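Local coordinates for alcohol oxidase (Myceliophthora thermophila, PDB 6F74), which binds FAD and probably acts as an oxygen-dependent flavoprotein oxidase of the vanillyl-alcohol oxidase type, at residues R321-E326 against D366-Y371; Q339-L344 against S496-I501; P462-S467 against R515-H520. All blocks are in the same frame, centred on the assembly; numbering follows the deposited sequence.

Overall arrangement
Following the chain from the N terminus, strand 311-320 ends in the loop 321-326, which contact 1 ties to the entry of the neighbouring strand 370-378, closing a loop of about 40 residues. Contact 2 opens within that loop, on helix 328-346, and closes far beyond it on strand 498-503, so contacts 1 and 2 cross. Contact 3 starts before contact 2 closes, at 462-467, and ends on helix 512-533; it crosses contact 2 and follows contact 1 in series. Contacts 1 and 2 both reach the seven-stranded antiparallel sheet. Contacts 1 and 3 touch directly, where A325 O lies 3.3 Å from P462 CG.

Contact 1 (R321-E326 against D366-Y371); sequences RNETAE and DAHSGY
The carboxylate of E323 grips the turn A367-S369 at one end of the seven-stranded antiparallel sheet, where strand 311-320 has just run out and its neighbour 370-378 is about to begin. One glutamate side chain thus joins the loop after strand 311-320 to the turn leading into strand 370-378. The E323 backbone stays well back, its CA 7.0 Å from A367 CA, and the side chain spans the gap: CG stands anti to the backbone N (chi1 -153°) and the chain is extended beyond it, which delivers the carboxylate to the turn.

Its two oxygens have different tasks. OE1 accepts the backbone N-H of H368, with E323 OE1 2.9 Å from H368 N; the donor arrives on the syn side, 24° out of the carboxylate plane. OE2 accepts the hydroxyl of S369, with S369 OG 2.9 Å from E323 OE2, but this donor comes from above the plane, 53° out of it. One oxygen is therefore met near the plane and the other from over a face, an arrangement that should fix the rotation of the carboxylate. The methyl of A367 lies beside OE1, whereas the imidazole of H368 leads away from the glutamate after its CB has passed close to OE2.

Around the carboxylate, A367 packs on A319 and S369 on P320 and L330, linking the turn to the strand before the loop and to helix 328-346. N327 ND2 makes a further, weak hydrogen bond with the serine hydroxyl. Within the turn itself S369 N bonds weakly to A367 O, as in an inverse gamma turn. E323 OE2 lies beside the H368 carbonyl group, 3.0 Å from H368 C, with H368 O 3.1 Å away as a second acceptor and no bond between the two oxygens.

Contact 2 (Q339-L344 against S496-I501); sequences QQLPAL and SPFVMI
L341 sets a methyl group squarely on the ring of F498, the core of a helix-on-sheet contact in the seven-stranded antiparallel sheet. Its CG lies anti to the carbonyl carbon (chi1 -66°) and CD1 continues the extended line, pointing at the aromatic. L341 CD1 stands 3.5 Å from the centroid of the F498 ring and only 2° off the ring normal, an almost ideal CH-pi contact, with all six ring carbons nearly equidistant from the methyl. L341 CB leans on the same ring nearer its rim, 3.6 Å from F498 CE1. The phenylalanine places CG between its backbone N and carbonyl carbon (chi1 71°), which raises the ring from the strand toward the helix, and the two side chains cross at about a right angle.

P342, the residue after L341, meets P497, the residue before F498. P342 CB is 4.2 Å from P497 CG, a looser, purely apolar touch, and P342 CD brushes F498 obliquely. Having no N-H, P342 cannot bond to the preceding turn, and the helix is kinked here.

Helix 328-346 thus lies against the sheet above strands 498-503 and 467-472, with L341 also reaching V470 and F498 packing between L472 and I440 of the strands on either side of its own, while L445 closes over both P342 and F498.

Contact 3 (P462-S467 against R515-H520); sequences PEEVSS and RDYVQH
E464 and Y517 join an irregular loop to a regular helix across a wide gap, the closest alpha carbons, E464 CA and V518 CA, being 10.1 Å apart. The backbones do not touch; two long side chains advance from opposite directions and meet at their polar ends.

E464 holds CG beside its backbone N and anti to the carbonyl carbon, then runs extended to the carboxylate. On the helix, Y517 turns CG anti to its backbone N (chi1 169°), which swings the phenol out from the helix so that its hydroxyl, and not its CB, comes nearest the loop. The hydroxyl donates to the glutamate, with Y517 OH 2.7 Å from E464 OE2, a short bond. It meets this oxygen on the syn side, 18° out of the carboxylate plane. Seen from the ring, OE2 lies at the edge and close to the ring plane, 3.4 Å from Y517 CE2, while the carboxylate and ring planes stand 87° apart. The flat groups therefore meet edge-on and do not stack, and the interaction rests on this single hydrogen bond.

The phenol oxygen is also hydrogen-bonded to K461 NZ, just before the loop segment, so that the tyrosine bridges lysine and glutamate and the ammonium group would be expected to help balance the charge of the carboxylate. The other carboxylate oxygen, OE1, makes a weak hydrogen bond with Q504 NE2.

The contact lies at the surface, away from the flavin. It ties the connection between helix 448-458 and strand 467-472 to helix 512-533, and S466 OG, bonded to K526 NZ, joins the same loop to a later turn of that helix.

Contact 1 (R321-E326 against D366-Y371)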
loop_
_atom_site.group_PDB
_atom_site.type_symbol
_atom_site.label_atom_id
_atom_site.label_comp_id
_atom_site.label_asym_id
_atom_site.label_seq_id
_atom_site.Cartn_x
_atom_site.Cartn_y
_atom_site.Cartn_z
ATOM N N ARG A 321 -5.757 33.875 -0.483
ATOM C CA ARG A 321 -5.916 35.129 -1.212
ATOM C C ARG A 321 -4.574 35.780 -1.354
ATOM O O ARG A 321 -4.329 36.444 -2.329
ATOM C CB ARG A 321 -6.866 36.096 -0.490
ATOM C CG ARG A 321 -8.294 35.609 -0.478
ATOM C CD ARG A 321 -9.257 36.732 -0.127
ATOM N NE ARG A 321 -10.551 36.105 0.116
ATOM C CZ ARG A 321 -11.507 35.888 -0.791
ATOM N NH1 ARG A 321 -11.367 36.287 -2.063
ATOM N NH2 ARG A 321 -12.633 35.280 -0.423
ATOM N N ASN A 322 -3.722 35.645 -0.334
ATOM C CA ASN A 322 -2.425 36.332 -0.206
ATOM C C ASN A 322 -1.356 35.258 -0.037
ATOM O O ASN A 322 -1.106 34.748 1.051
ATOM C CB ASN A 322 -2.576 37.229 1.010
ATOM C CG ASN A 322 -1.317 37.995 1.425
ATOM O OD1 ASN A 322 -0.694 38.690 0.625
ATOM N ND2 ASN A 322 -1.019 37.960 2.733
ATOM N N GLU A 323 -0.761 34.865 -1.146
ATOM C CA GLU A 323 0.149 33.763 -1.138
ATOM C C GLU A 323 1.530 34.275 -0.651
ATOM O O GLU A 323 2.010 35.292 -1.123
ATOM C CB GLU A 323 0.271 33.083 -2.493
ATOM C CG GLU A 323 0.668 31.659 -2.298
ATOM C CD GLU A 323 0.721 30.811 -3.559
ATOM O OE1 GLU A 323 0.435 31.275 -4.686
ATOM O OE2 GLU A 323 1.092 29.667 -3.363
ATOM N N THR A 324 2.120 33.566 0.314
ATOM C CA THR A 324 3.422 33.855 0.874
ATOM C C THR A 324 4.094 32.495 1.137
ATOM O O THR A 324 3.421 31.427 1.143
ATOM C CB THR A 324 3.354 34.638 2.201
ATOM O OG1 THR A 324 2.637 33.880 3.184
ATOM C CG2 THR A 324 2.647 35.946 2.038
ATOM N N ALA A 325 5.410 32.542 1.371
ATOM C CA ALA A 325 6.194 31.353 1.713
ATOM C C ALA A 325 5.722 30.736 3.029
ATOM O O ALA A 325 5.630 29.531 3.139
ATOM C CB ALA A 325 7.671 31.732 1.808
ATOM N N GLU A 326 5.403 31.572 4.015
ATOM C CA GLU A 326 4.866 31.094 5.297
ATOM C C GLU A 326 3.438 30.484 5.160
ATOM O O GLU A 326 3.131 29.494 5.823
ATOM C CB GLU A 326 4.840 32.236 6.306
ATOM C CG GLU A 326 4.428 31.818 7.718
ATOM C CD GLU A 326 4.528 32.917 8.738
ATOM O OE1 GLU A 326 5.370 33.860 8.537
ATOM O OE2 GLU A 326 3.884 32.787 9.806
ATOM N N ASP A 366 -5.552 29.618 -9.179
ATOM C CA ASP A 366 -4.399 30.427 -9.561
ATOM C C ASP A 366 -3.224 30.379 -8.596
ATOM O O ASP A 366 -2.114 30.829 -8.912
ATOM C CB ASP A 366 -4.860 31.870 -9.712
ATOM C CG ASP A 366 -4.071 32.582 -10.764
ATOM O OD1 ASP A 366 -3.377 31.901 -11.564
ATOM O OD2 ASP A 366 -4.102 33.830 -10.806
ATOM N N ALA A 367 -3.445 29.820 -7.410
ATOM C CA ALA A 367 -2.462 29.827 -6.328
ATOM C C ALA A 367 -1.554 28.608 -6.427
ATOM O O ALA A 367 -2.011 27.494 -6.717
ATOM C CB ALA A 367 -3.176 29.833 -4.986
ATOM N N HIS A 368 -0.263 28.826 -6.170
ATOM C CA HIS A 368 0.730 27.731 -6.163
ATOM C C HIS A 368 0.797 27.061 -4.777
ATOM O O HIS A 368 1.889 26.762 -4.253
ATOM C CB HIS A 368 2.127 28.257 -6.572
ATOM C CG HIS A 368 2.216 28.759 -7.985
ATOM N ND1 HIS A 368 1.164 29.372 -8.634
ATOM C CD2 HIS A 368 3.236 28.742 -8.877
ATOM C CE1 HIS A 368 1.525 29.703 -9.862
ATOM N NE2 HIS A 368 2.763 29.293 -10.050
ATOM N N SER A 369 -0.371 26.814 -4.192
ATOM C CA SER A 369 -0.487 26.160 -2.884
ATOM C C SER A 369 -1.980 25.936 -2.597
ATOM O O SER A 369 -2.851 26.416 -3.333
ATOM C CB SER A 369 0.105 27.026 -1.762
ATOM O OG SER A 369 -0.635 28.201 -1.619
ATOM N N GLY A 370 -2.261 25.221 -1.525
ATOM C CA GLY A 370 -3.629 25.029 -1.090
ATOM C C GLY A 370 -3.948 23.641 -0.603
ATOM O O GLY A 370 -3.064 22.818 -0.387
ATOM N N TYR A 371 -5.245 23.420 -0.426
ATOM C CA TYR A 371 -5.788 22.174 0.084
ATOM C C TYR A 371 -6.929 21.807 -0.827
ATOM O O TYR A 371 -7.734 22.667 -1.179
ATOM C CB TYR A 371 -6.361 22.363 1.510
ATOM C CG TYR A 371 -7.199 21.188 1.987
ATOM C CD1 TYR A 371 -8.539 21.010 1.570
ATOM C CD2 TYR A 371 -6.649 20.224 2.834
ATOM C CE1 TYR A 371 -9.279 19.896 1.992
ATOM C CE2 TYR A 371 -7.382 19.129 3.249
ATOM C CZ TYR A 371 -8.692 18.971 2.840
ATOM O OH TYR A 371 -9.385 17.884 3.317
#

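Contact 2 (Q339-L344 against S496-I501)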
loop_
_atom_site.group_PDB
_atom_site.type_symbol
_atom_site.label_atom_id
_atom_site.label_comp_id
_atom_site.label_asym_id
_atom_site.label_seq_id
_atom_site.Cartn_x
_atom_site.Cartn_y
_atom_site.Cartn_z
ATOM N N GLN A 339 -9.043 19.374 12.794
ATOM C CA GLN A 339 -9.869 19.271 14.014
ATOM C C GLN A 339 -11.329 18.872 13.774
ATOM O O GLN A 339 -11.987 18.394 14.703
ATOM C CB GLN A 339 -9.870 20.589 14.783
ATOM C CG GLN A 339 -8.524 21.032 15.320
ATOM C CD GLN A 339 -8.671 22.273 16.185
ATOM O OE1 GLN A 339 -8.865 23.361 15.675
ATOM N NE2 GLN A 339 -8.572 22.107 17.487
ATOM N N GLN A 340 -11.845 19.121 12.565
ATOM C CA GLN A 340 -13.222 18.799 12.231
ATOM C C GLN A 340 -13.417 17.366 11.722
ATOM O O GLN A 340 -14.566 16.908 11.588
ATOM C CB GLN A 340 -13.749 19.755 11.173
ATOM C CG GLN A 340 -13.694 21.213 11.538
ATOM C CD GLN A 340 -14.369 21.499 12.877
ATOM O OE1 GLN A 340 -15.470 21.014 13.154
ATOM N NE2 GLN A 340 -13.698 22.267 13.712
ATOM N N LEU A 341 -12.318 16.655 11.454
ATOM C CA LEU A 341 -12.434 15.367 10.787
ATOM C C LEU A 341 -13.176 14.317 11.577
ATOM O O LEU A 341 -13.955 13.553 10.989
ATOM C CB LEU A 341 -11.046 14.837 10.306
ATOM C CG LEU A 341 -10.373 15.668 9.208
ATOM C CD1 LEU A 341 -9.101 14.960 8.763
ATOM C CD2 LEU A 341 -11.290 15.958 8.026
ATOM N N PRO A 342 -12.963 14.263 12.912
ATOM C CA PRO A 342 -13.673 13.221 13.646
ATOM C C PRO A 342 -15.189 13.384 13.613
ATOM O O PRO A 342 -15.901 12.386 13.484
ATOM C CB PRO A 342 -13.100 13.332 15.065
ATOM C CG PRO A 342 -11.740 13.901 14.858
ATOM C CD PRO A 342 -11.891 14.868 13.725
ATOM N N ALA A 343 -15.663 14.616 13.742
ATOM C CA ALA A 343 -17.089 14.896 13.602
ATOM C C ALA A 343 -17.606 14.448 12.237
ATOM O O ALA A 343 -18.628 13.773 12.126
ATOM C CB ALA A 343 -17.369 16.393 13.808
ATOM N N LEU A 344 -16.867 14.813 11.202
ATOM C CA LEU A 344 -17.182 14.367 9.853
ATOM C C LEU A 344 -17.230 12.835 9.750
ATOM O O LEU A 344 -18.197 12.275 9.224
ATOM C CB LEU A 344 -16.226 14.972 8.840
ATOM C CG LEU A 344 -16.752 16.256 8.218
ATOM C CD1 LEU A 344 -17.081 17.340 9.246
ATOM C CD2 LEU A 344 -15.757 16.758 7.180
ATOM N N SER A 496 -8.818 5.687 15.697
ATOM C CA SER A 496 -8.336 6.755 14.824
ATOM C C SER A 496 -9.168 6.823 13.550
ATOM O O SER A 496 -9.165 5.870 12.767
ATOM C CB SER A 496 -6.863 6.523 14.496
ATOM O OG SER A 496 -6.143 6.266 15.700
ATOM N N PRO A 497 -9.902 7.924 13.338
ATOM C CA PRO A 497 -10.780 7.956 12.169
ATOM C C PRO A 497 -10.060 8.263 10.872
ATOM O O PRO A 497 -10.600 7.971 9.804
ATOM C CB PRO A 497 -11.804 9.046 12.502
ATOM C CG PRO A 497 -11.210 9.857 13.594
ATOM C CD PRO A 497 -10.099 9.084 14.219
ATOM N N PHE A 498 -8.857 8.830 10.960
ATOM C CA PHE A 498 -8.084 9.153 9.786
ATOM C C PHE A 498 -6.587 8.983 9.991
ATOM O O PHE A 498 -6.110 8.820 11.104
ATOM C CB PHE A 498 -8.413 10.567 9.292
ATOM C CG PHE A 498 -7.903 11.684 10.163
ATOM C CD1 PHE A 498 -8.687 12.191 11.198
ATOM C CD2 PHE A 498 -6.683 12.296 9.902
ATOM C CE1 PHE A 498 -8.231 13.232 11.981
ATOM C CE2 PHE A 498 -6.236 13.353 10.677
ATOM C CZ PHE A 498 -7.002 13.821 11.719
ATOM N N VAL A 499 -5.873 8.987 8.867
ATOM C CA VAL A 499 -4.429 8.884 8.822
ATOM C C VAL A 499 -3.866 10.139 8.172
ATOM O O VAL A 499 -4.438 10.666 7.226
ATOM C CB VAL A 499 -3.984 7.647 8.032
ATOM C CG1 VAL A 499 -2.467 7.477 8.108
ATOM C CG2 VAL A 499 -4.685 6.400 8.576
ATOM N N MET A 500 -2.750 10.626 8.712
ATOM C CA MET A 500 -1.950 11.668 8.047
ATOM C C MET A 500 -0.732 10.993 7.463
ATOM O O MET A 500 -0.067 10.195 8.145
ATOM C CB MET A 500 -1.520 12.759 9.021
ATOM C CG MET A 500 -2.687 13.572 9.555
ATOM S SD MET A 500 -2.339 14.654 10.937
ATOM C CE MET A 500 -1.428 15.981 10.182
ATOM N N ILE A 501 -0.478 11.262 6.187
ATOM C CA ILE A 501 0.735 10.842 5.502
ATOM C C ILE A 501 1.476 12.098 5.047
ATOM O O ILE A 501 0.880 13.011 4.488
ATOM C CB ILE A 501 0.401 9.967 4.295
ATOM C CG1 ILE A 501 -0.299 8.708 4.793
ATOM C CG2 ILE A 501 1.649 9.609 3.506
ATOM C CD1 ILE A 501 -0.685 7.706 3.735
#

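Contact 3 (P462-S467 against R515-H520)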
loop_
_atom_site.group_PDB
_atom_site.type_symbol
_atom_site.label_atom_id
_atom_site.label_comp_id
_atom_site.label_asym_id
_atom_site.label_seq_id
_atom_site.Cartn_x
_atom_site.Cartn_y
_atom_site.Cartn_z
ATOM N N PRO A 462 9.354 25.724 2.687
ATOM C CA PRO A 462 8.813 26.314 1.440
ATOM C C PRO A 462 9.625 26.079 0.145
ATOM O O PRO A 462 9.048 26.237 -0.948
ATOM C CB PRO A 462 8.774 27.795 1.770
ATOM C CG PRO A 462 8.475 27.828 3.240
ATOM C CD PRO A 462 9.243 26.650 3.830
ATOM N N GLU A 463 10.897 25.694 0.273
ATOM C CA GLU A 463 11.790 25.412 -0.840
ATOM C C GLU A 463 11.625 23.966 -1.303
ATOM O O GLU A 463 11.930 23.634 -2.469
ATOM C CB GLU A 463 13.263 25.601 -0.434
ATOM C CG GLU A 463 13.660 26.565 0.731
ATOM C CD GLU A 463 14.564 25.846 1.763
ATOM O OE1 GLU A 463 15.467 25.043 1.349
ATOM O OE2 GLU A 463 14.394 26.086 2.997
ATOM N N GLU A 464 11.189 23.094 -0.385
ATOM C CA GLU A 464 11.109 21.678 -0.665
ATOM C C GLU A 464 9.630 21.280 -0.739
ATOM O O GLU A 464 8.823 21.643 0.179
ATOM C CB GLU A 464 11.820 20.885 0.442
ATOM C CG GLU A 464 13.246 21.335 0.735
ATOM C CD GLU A 464 13.929 20.383 1.767
ATOM O OE1 GLU A 464 13.217 19.598 2.454
ATOM O OE2 GLU A 464 15.179 20.425 1.958
ATOM N N VAL A 465 9.276 20.553 -1.809
ATOM C CA VAL A 465 7.921 20.052 -1.959
ATOM C C VAL A 465 7.695 18.918 -0.981
ATOM O O VAL A 465 8.446 17.941 -0.970
ATOM C CB VAL A 465 7.606 19.543 -3.373
ATOM C CG1 VAL A 465 6.111 19.173 -3.463
ATOM C CG2 VAL A 465 7.931 20.639 -4.388
ATOM N N SER A 466 6.653 19.069 -0.168
ATOM C CA SER A 466 6.232 18.082 0.778
ATOM C C SER A 466 4.792 17.700 0.401
ATOM O O SER A 466 3.890 18.558 0.339
ATOM C CB SER A 466 6.345 18.627 2.205
ATOM O OG SER A 466 7.713 18.805 2.575
ATOM N N SER A 467 4.584 16.413 0.147
ATOM C CA SER A 467 3.236 15.894 -0.029
ATOM C C SER A 467 2.636 15.628 1.356
ATOM O O SER A 467 3.268 14.954 2.200
ATOM C CB SER A 467 3.285 14.583 -0.765
ATOM O OG SER A 467 4.026 13.666 0.055
ATOM N N ARG A 515 19.660 10.967 -0.306
ATOM C CA ARG A 515 18.607 10.090 0.213
ATOM C C ARG A 515 18.601 10.059 1.757
ATOM O O ARG A 515 17.517 10.070 2.369
ATOM C CB ARG A 515 18.733 8.667 -0.343
ATOM C CG ARG A 515 17.734 7.720 0.300
ATOM C CD ARG A 515 17.329 6.606 -0.623
ATOM N NE ARG A 515 16.208 5.824 -0.120
ATOM C CZ ARG A 515 15.615 4.841 -0.804
ATOM N NH1 ARG A 515 16.059 4.508 -2.016
ATOM N NH2 ARG A 515 14.590 4.159 -0.278
ATOM N N ASP A 516 19.786 10.026 2.374
ATOM C CA ASP A 516 19.874 10.040 3.846
ATOM C C ASP A 516 19.339 11.354 4.428
ATOM O O ASP A 516 18.704 11.347 5.489
ATOM C CB ASP A 516 21.314 9.854 4.349
ATOM C CG ASP A 516 21.920 8.529 3.969
ATOM O OD1 ASP A 516 21.196 7.520 3.676
ATOM O OD2 ASP A 516 23.156 8.496 3.959
ATOM N N TYR A 517 19.610 12.469 3.743
ATOM C CA TYR A 517 19.053 13.779 4.136
ATOM C C TYR A 517 17.524 13.752 4.058
ATOM O O TYR A 517 16.843 14.149 4.988
ATOM C CB TYR A 517 19.628 14.948 3.280
ATOM C CG TYR A 517 18.851 16.226 3.516
ATOM C CD1 TYR A 517 19.068 16.993 4.650
ATOM C CD2 TYR A 517 17.849 16.625 2.643
ATOM C CE1 TYR A 517 18.334 18.162 4.898
ATOM C CE2 TYR A 517 17.087 17.772 2.872
ATOM C CZ TYR A 517 17.332 18.544 3.997
ATOM O OH TYR A 517 16.528 19.673 4.231
ATOM N N VAL A 518 16.980 13.284 2.950
ATOM C CA VAL A 518 15.522 13.239 2.794
ATOM C C VAL A 518 14.888 12.250 3.769
ATOM O O VAL A 518 13.866 12.561 4.369
ATOM C CB VAL A 518 15.105 12.932 1.348
ATOM C CG1 VAL A 518 13.589 12.759 1.241
ATOM C CG2 VAL A 518 15.547 14.061 0.432
ATOM N N GLN A 519 15.476 11.070 3.918
ATOM C CA GLN A 519 14.939 10.061 4.840
ATOM C C GLN A 519 14.895 10.579 6.277
ATOM O O GLN A 519 13.927 10.325 7.002
ATOM C CB GLN A 519 15.763 8.758 4.805
ATOM C CG GLN A 519 15.147 7.631 5.617
ATOM C CD GLN A 519 13.776 7.250 5.079
ATOM O OE1 GLN A 519 13.690 6.642 4.021
ATOM N NE2 GLN A 519 12.704 7.637 5.781
ATOM N N HIS A 520 15.938 11.310 6.669
ATOM C CA HIS A 520 15.997 11.962 7.971
ATOM C C HIS A 520 14.920 13.019 8.180
ATOM O O HIS A 520 14.368 13.111 9.269
ATOM C CB HIS A 520 17.361 12.632 8.177
ATOM C CG HIS A 520 17.505 13.302 9.515
ATOM N ND1 HIS A 520 17.919 12.625 10.644
ATOM C CD2 HIS A 520 17.224 14.565 9.914
ATOM C CE1 HIS A 520 17.925 13.455 11.671
ATOM N NE2 HIS A 520 17.493 14.630 11.258
#